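Aryl acylamidase from bacterium CSBL00001 probably hydrolyses the amide bond of N-acylated aryl amines. One contact in two of its structures: PDB 4YJI (chain A, 1.73 Å), residues A187-A192 and C431-T436, and PDB 4YJ6 (chain B, 1.70 Å), residues S187-A192 and C431-T436. Both blocks share one frame: the second was fitted to the first on N, CA, C and O of the twelve residues, RMSD 0.09 Å. Numbering follows each deposited sequence.

Structure 1 (4YJI). Engineered in segment 187-192: A187 (natural residue Ser). With TYL (N-(4-hydroxyphenyl)acetamide (tylenol)), chain C.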
loop_
_atom_site.group_PDB
_atom_site.type_symbol
_atom_site.label_atom_id
_atom_site.label_comp_id
_atom_site.label_asym_id
_atom_site.label_seq_id
_atom_site.Cartn_x
_atom_site.Cartn_y
_atom_site.Cartn_z
ATOM N N ALA A 187 -2.157 -4.228 -0.856
ATOM C CA ALA A 187 -2.093 -3.064 -1.740
ATOM C C ALA A 187 -1.113 -1.946 -1.339
ATOM O O ALA A 187 -0.845 -1.070 -2.145
ATOM C CB ALA A 187 -3.463 -2.483 -1.911
ATOM N N ILE A 188 -0.579 -1.962 -0.122
ATOM C CA ILE A 188 0.499 -1.033 0.228
ATOM C C ILE A 188 1.825 -1.586 -0.304
ATOM O O ILE A 188 2.726 -0.841 -0.712
ATOM C CB ILE A 188 0.593 -0.821 1.762
ATOM C CG1 ILE A 188 -0.567 0.044 2.265
ATOM C CG2 ILE A 188 1.911 -0.195 2.161
ATOM C CD1 ILE A 188 -0.798 -0.094 3.776
ATOM N N ARG A 189 1.921 -2.909 -0.302
ATOM C CA ARG A 189 3.192 -3.601 -0.486
ATOM C C ARG A 189 3.410 -4.057 -1.924
ATOM O O ARG A 189 4.543 -4.050 -2.407
ATOM C CB ARG A 189 3.261 -4.813 0.463
ATOM C CG ARG A 189 3.193 -4.401 1.951
ATOM C CD ARG A 189 2.799 -5.553 2.864
ATOM N NE ARG A 189 1.361 -5.830 2.816
ATOM C CZ ARG A 189 0.830 -7.014 3.098
ATOM N NH1 ARG A 189 1.626 -8.031 3.418
ATOM N NH2 ARG A 189 -0.484 -7.186 3.034
ATOM N N ILE A 190 2.332 -4.466 -2.583
ATOM C CA ILE A 190 2.396 -4.932 -3.984
ATOM C C ILE A 190 2.969 -3.869 -4.928
ATOM O O ILE A 190 3.971 -4.128 -5.607
ATOM C CB ILE A 190 1.000 -5.393 -4.501
ATOM C CG1 ILE A 190 0.484 -6.612 -3.713
ATOM C CG2 ILE A 190 1.040 -5.690 -6.015
ATOM C CD1 ILE A 190 -1.040 -6.718 -3.735
ATOM N N PRO A 191 2.377 -2.655 -4.963
ATOM C CA PRO A 191 2.969 -1.694 -5.904
ATOM C C PRO A 191 4.333 -1.172 -5.433
ATOM O O PRO A 191 5.133 -0.748 -6.269
ATOM C CB PRO A 191 1.916 -0.570 -5.970
ATOM C CG PRO A 191 1.202 -0.649 -4.676
ATOM C CD PRO A 191 1.163 -2.121 -4.323
ATOM N N ALA A 192 4.605 -1.207 -4.127
ATOM C CA ALA A 192 5.922 -0.824 -3.633
ATOM C C ALA A 192 6.982 -1.761 -4.222
ATOM O O ALA A 192 8.002 -1.298 -4.725
ATOM C CB ALA A 192 5.970 -0.835 -2.108
ATOM N N CYS A 431 -0.094 -12.449 -5.338
ATOM C CA CYS A 431 0.228 -11.479 -4.289
ATOM C C CYS A 431 0.341 -12.162 -2.934
ATOM O O CYS A 431 -0.601 -12.124 -2.145
ATOM C CB CYS A 431 -0.835 -10.388 -4.211
ATOM S SG CYS A 431 -1.203 -9.606 -5.804
ATOM N N MET A 432 1.503 -12.731 -2.646
ATOM C CA MET A 432 1.698 -13.537 -1.443
ATOM C C MET A 432 1.508 -12.728 -0.159
ATOM O O MET A 432 1.345 -13.280 0.928
ATOM C CB MET A 432 3.079 -14.179 -1.497
ATOM C CG MET A 432 3.298 -14.965 -2.794
ATOM S SD MET A 432 4.790 -15.971 -2.719
ATOM C CE MET A 432 6.049 -14.736 -3.029
ATOM N N THR A 433 1.513 -11.408 -0.317
ATOM C CA THR A 433 1.195 -10.465 0.745
ATOM C C THR A 433 -0.116 -10.721 1.501
ATOM O O THR A 433 -0.236 -10.322 2.667
ATOM C CB THR A 433 1.115 -9.049 0.160
ATOM O OG1 THR A 433 0.322 -9.090 -1.029
ATOM C CG2 THR A 433 2.504 -8.547 -0.193
ATOM N N TYR A 434 -1.094 -11.374 0.869
ATOM C CA TYR A 434 -2.417 -11.431 1.494
ATOM C C TYR A 434 -2.437 -12.297 2.754
ATOM O O TYR A 434 -3.390 -12.223 3.547
ATOM C CB TYR A 434 -3.502 -11.903 0.501
ATOM C CG TYR A 434 -3.406 -13.335 -0.016
ATOM C CD1 TYR A 434 -3.663 -14.427 0.814
ATOM C CD2 TYR A 434 -3.134 -13.587 -1.356
ATOM C CE1 TYR A 434 -3.598 -15.735 0.329
ATOM C CE2 TYR A 434 -3.070 -14.880 -1.846
ATOM C CZ TYR A 434 -3.298 -15.949 -1.004
ATOM O OH TYR A 434 -3.223 -17.240 -1.504
ATOM N N LEU A 435 -1.391 -13.093 2.956
ATOM C CA LEU A 435 -1.295 -13.878 4.183
ATOM C C LEU A 435 -1.355 -12.992 5.450
ATOM O O LEU A 435 -1.947 -13.398 6.447
ATOM C CB LEU A 435 -0.015 -14.717 4.187
ATOM C CG LEU A 435 0.064 -15.790 3.096
ATOM C CD1 LEU A 435 1.362 -16.587 3.193
ATOM C CD2 LEU A 435 -1.137 -16.717 3.159
ATOM N N THR A 436 -0.755 -11.798 5.429
ATOM C CA THR A 436 -0.830 -10.933 6.626
ATOM C C THR A 436 -2.178 -10.209 6.768
ATOM O O THR A 436 -2.506 -9.728 7.856
ATOM C CB THR A 436 0.274 -9.849 6.665
ATOM O OG1 THR A 436 0.120 -8.959 5.551
ATOM C CG2 THR A 436 1.666 -10.482 6.660
HETATM C C1 TYL C . -7.822 -3.892 -1.503
HETATM C C2 TYL C . -7.392 -2.760 -0.819
HETATM C C3 TYL C . -8.260 -2.129 0.062
HETATM C C4 TYL C . -9.543 -2.628 0.241
HETATM C C5 TYL C . -9.972 -3.752 -0.452
HETATM C C6 TYL C . -9.111 -4.387 -1.335
HETATM N N TYL C . -6.967 -4.547 -2.410
HETATM C C TYL C . -5.690 -4.984 -2.091
HETATM C CM TYL C . -4.917 -5.662 -3.202
HETATM O O4 TYL C . -10.430 -1.991 1.132
HETATM O O TYL C . -5.221 -4.832 -0.973
#

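Structure 2 (4YJ6). With PO4 (phosphate ion), chain D.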
loop_
_atom_site.group_PDB
_atom_site.type_symbol
_atom_site.label_atom_id
_atom_site.label_comp_id
_atom_site.label_asym_id
_atom_site.label_seq_id
_atom_site.Cartn_x
_atom_site.Cartn_y
_atom_site.Cartn_z
ATOM N N SER B 187 -2.057 -4.354 -0.723
ATOM C CA SER B 187 -1.926 -3.246 -1.666
ATOM C C SER B 187 -1.114 -2.015 -1.272
ATOM O O SER B 187 -0.955 -1.122 -2.088
ATOM C CB SER B 187 -3.311 -2.852 -2.149
ATOM O OG SER B 187 -3.794 -3.916 -2.976
ATOM N N ILE B 188 -0.580 -1.954 -0.052
ATOM C CA ILE B 188 0.482 -0.993 0.248
ATOM C C ILE B 188 1.804 -1.541 -0.299
ATOM O O ILE B 188 2.702 -0.790 -0.705
ATOM C CB ILE B 188 0.602 -0.822 1.776
ATOM C CG1 ILE B 188 -0.577 0.023 2.287
ATOM C CG2 ILE B 188 1.930 -0.145 2.182
ATOM C CD1 ILE B 188 -0.800 -0.190 3.787
ATOM N N ARG B 189 1.916 -2.866 -0.285
ATOM C CA ARG B 189 3.179 -3.555 -0.473
ATOM C C ARG B 189 3.391 -4.012 -1.919
ATOM O O ARG B 189 4.524 -4.013 -2.413
ATOM C CB ARG B 189 3.214 -4.794 0.474
ATOM C CG ARG B 189 3.176 -4.356 1.959
ATOM C CD ARG B 189 2.838 -5.522 2.905
ATOM N NE ARG B 189 1.410 -5.831 2.837
ATOM C CZ ARG B 189 0.906 -7.033 3.164
ATOM N NH1 ARG B 189 1.719 -8.051 3.490
ATOM N NH2 ARG B 189 -0.395 -7.224 3.132
ATOM N N ILE B 190 2.316 -4.444 -2.564
ATOM C CA ILE B 190 2.375 -4.963 -3.948
ATOM C C ILE B 190 2.975 -3.925 -4.915
ATOM O O ILE B 190 3.988 -4.194 -5.562
ATOM C CB ILE B 190 0.976 -5.366 -4.426
ATOM C CG1 ILE B 190 0.460 -6.571 -3.624
ATOM C CG2 ILE B 190 0.982 -5.722 -5.916
ATOM C CD1 ILE B 190 -1.071 -6.674 -3.655
ATOM N N PRO B 191 2.412 -2.705 -4.958
ATOM C CA PRO B 191 2.983 -1.755 -5.916
ATOM C C PRO B 191 4.320 -1.223 -5.457
ATOM O O PRO B 191 5.119 -0.812 -6.318
ATOM C CB PRO B 191 1.910 -0.646 -5.989
ATOM C CG PRO B 191 1.238 -0.713 -4.634
ATOM C CD PRO B 191 1.191 -2.189 -4.322
ATOM N N ALA B 192 4.578 -1.196 -4.142
ATOM C CA ALA B 192 5.912 -0.814 -3.682
ATOM C C ALA B 192 6.967 -1.783 -4.279
ATOM O O ALA B 192 8.005 -1.351 -4.797
ATOM C CB ALA B 192 5.972 -0.857 -2.146
ATOM N N CYS B 431 -0.072 -12.397 -5.268
ATOM C CA CYS B 431 0.204 -11.376 -4.254
ATOM C C CYS B 431 0.309 -12.062 -2.889
ATOM O O CYS B 431 -0.652 -12.029 -2.099
ATOM C CB CYS B 431 -0.918 -10.320 -4.211
ATOM S SG CYS B 431 -1.239 -9.578 -5.854
HETATM N N MSE B 432 1.473 -12.655 -2.614
HETATM C CA MSE B 432 1.675 -13.500 -1.433
HETATM C C MSE B 432 1.510 -12.732 -0.135
HETATM O O MSE B 432 1.306 -13.328 0.914
HETATM C CB MSE B 432 3.045 -14.160 -1.536
HETATM C CG MSE B 432 3.116 -14.904 -2.832
HETATM SE SE MSE B 432 4.712 -16.012 -2.742
HETATM C CE MSE B 432 6.096 -14.690 -3.025
ATOM N N THR B 433 1.601 -11.406 -0.253
ATOM C CA THR B 433 1.247 -10.459 0.815
ATOM C C THR B 433 -0.093 -10.734 1.504
ATOM O O THR B 433 -0.270 -10.334 2.672
ATOM C CB THR B 433 1.108 -9.054 0.178
ATOM O OG1 THR B 433 0.392 -9.152 -1.061
ATOM C CG2 THR B 433 2.492 -8.529 -0.165
ATOM N N TYR B 434 -1.055 -11.362 0.811
ATOM C CA TYR B 434 -2.392 -11.450 1.416
ATOM C C TYR B 434 -2.379 -12.293 2.696
ATOM O O TYR B 434 -3.351 -12.212 3.480
ATOM C CB TYR B 434 -3.494 -11.945 0.443
ATOM C CG TYR B 434 -3.370 -13.381 -0.065
ATOM C CD1 TYR B 434 -3.542 -14.473 0.799
ATOM C CD2 TYR B 434 -3.155 -13.634 -1.416
ATOM C CE1 TYR B 434 -3.440 -15.789 0.323
ATOM C CE2 TYR B 434 -3.054 -14.929 -1.900
ATOM C CZ TYR B 434 -3.198 -16.001 -1.030
ATOM O OH TYR B 434 -3.106 -17.300 -1.517
ATOM N N LEU B 435 -1.334 -13.091 2.914
ATOM C CA LEU B 435 -1.291 -13.886 4.157
ATOM C C LEU B 435 -1.389 -12.987 5.404
ATOM O O LEU B 435 -1.980 -13.402 6.393
ATOM C CB LEU B 435 -0.041 -14.744 4.244
ATOM C CG LEU B 435 0.080 -15.772 3.128
ATOM C CD1 LEU B 435 1.444 -16.508 3.260
ATOM C CD2 LEU B 435 -1.072 -16.753 3.174
ATOM N N THR B 436 -0.802 -11.775 5.387
ATOM C CA THR B 436 -0.868 -10.942 6.601
ATOM C C THR B 436 -2.185 -10.177 6.688
ATOM O O THR B 436 -2.519 -9.645 7.741
ATOM C CB THR B 436 0.280 -9.917 6.686
ATOM O OG1 THR B 436 0.152 -8.977 5.622
ATOM C CG2 THR B 436 1.637 -10.626 6.564
HETATM P P PO4 D . -6.729 -4.539 -1.736
HETATM O O1 PO4 D . -6.792 -5.419 -3.000
HETATM O O2 PO4 D . -7.840 -5.061 -0.857
HETATM O O3 PO4 D . -5.395 -4.748 -1.108
HETATM O O4 PO4 D . -6.983 -3.082 -2.036
#

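Structure 1 (4YJI)
R189 lays its flat guanidinium beside T433, whose CB sits over one face near the rim, 3.5 Å from NH1. The hydroxyl of T436 comes in obliquely, OG1 lying 2.8 Å from NH1, and bonds to Q201. Both terminal nitrogens converge on the T433 carbonyl through bent bonds: NH1 to O at 3.0 Å (136°) and a weak one from NH2. A salt bridge from NH2 to D183 helps fix the group's rotation, and the bend at chi3 (-78°) swings it across to that carbonyl. I190 packs CD1 against SG of C431 at 3.6 Å, while OG1 of T433 bonds to G185. The buried contact joins segment 187-192, which runs into helix 190-194, to the turn C431-Y434 that leads into helix 434-439, beside the ligand pocket. There the engineered A187 gives a weak bond from its N to O of TYL at 3.1 Å, and its CB touches that oxygen. G184 N and G185 N also bond the ligand, consistent with the oxyanion hole of amidase signature enzymes.

Structure 2 (4YJ6)
R189 lays its flat guanidinium beside T433, with CB of T433 over one face near the rim, 3.5 Å from NH1. The T436 hydroxyl comes in obliquely, OG1 being 2.8 Å from NH1, and bonds to Q201. Both terminal nitrogens converge on the T433 carbonyl through bent, weak bonds: NH1 to O at 3.1 Å (132°) and another from NH2. The salt bridge from NH2 to D183 helps fix the group's rotation, and the bend at chi3 (-76°) swings it across to that carbonyl. I190 packs CD1 against SG of C431 at 3.6 Å, and OG1 of T433 bonds to G185. S187 OG donates to O3 of the phosphate at 2.6 Å, beside a weak bond from S187 N. OG stands anti to the carbonyl carbon (chi1 -69°), which lets hydroxyl and amide meet the same oxygen. OG also bonds S163 N, and G184 N, G185 N and S163 OG bond the phosphate. S187 is probably the nucleophile of the family's Ser-cis-Ser-Lys triad, and S163 probably the cis-serine.

Structure 1 against structure 2
The bonds that differ are those of the serine hydroxyl. S187(B) OG donates to O3 of the phosphate at 2.6 Å and bonds to the N of S163(B); the engineered A187(A) has no hydroxyl and cannot make either bond. The CB atoms coincide within the error. Both sites are occupied: TYL lies in structure 1 where the phosphate, probably from the crystallisation liquor, lies in structure 2. The methyl CM of TYL stands 2.1 Å apart from the place of S187(B) OG after superposition, too near for both to hold these positions together; the missing hydroxyl probably helps make room for the acetyl end as modelled. Across the contact, R189(A) still meets T433(A) and T436(A), and I190(A) still meets C431(A) and T433(A); these side chains keep their places in structure 2. Packing inside segment 187-192 changes at one point: S187(B) OG lies 3.9 Å from I190(B) CD1, a touch made in structure 2 alone, whereas A187(A) CB stays 5.2 Å from I190(A) CD1.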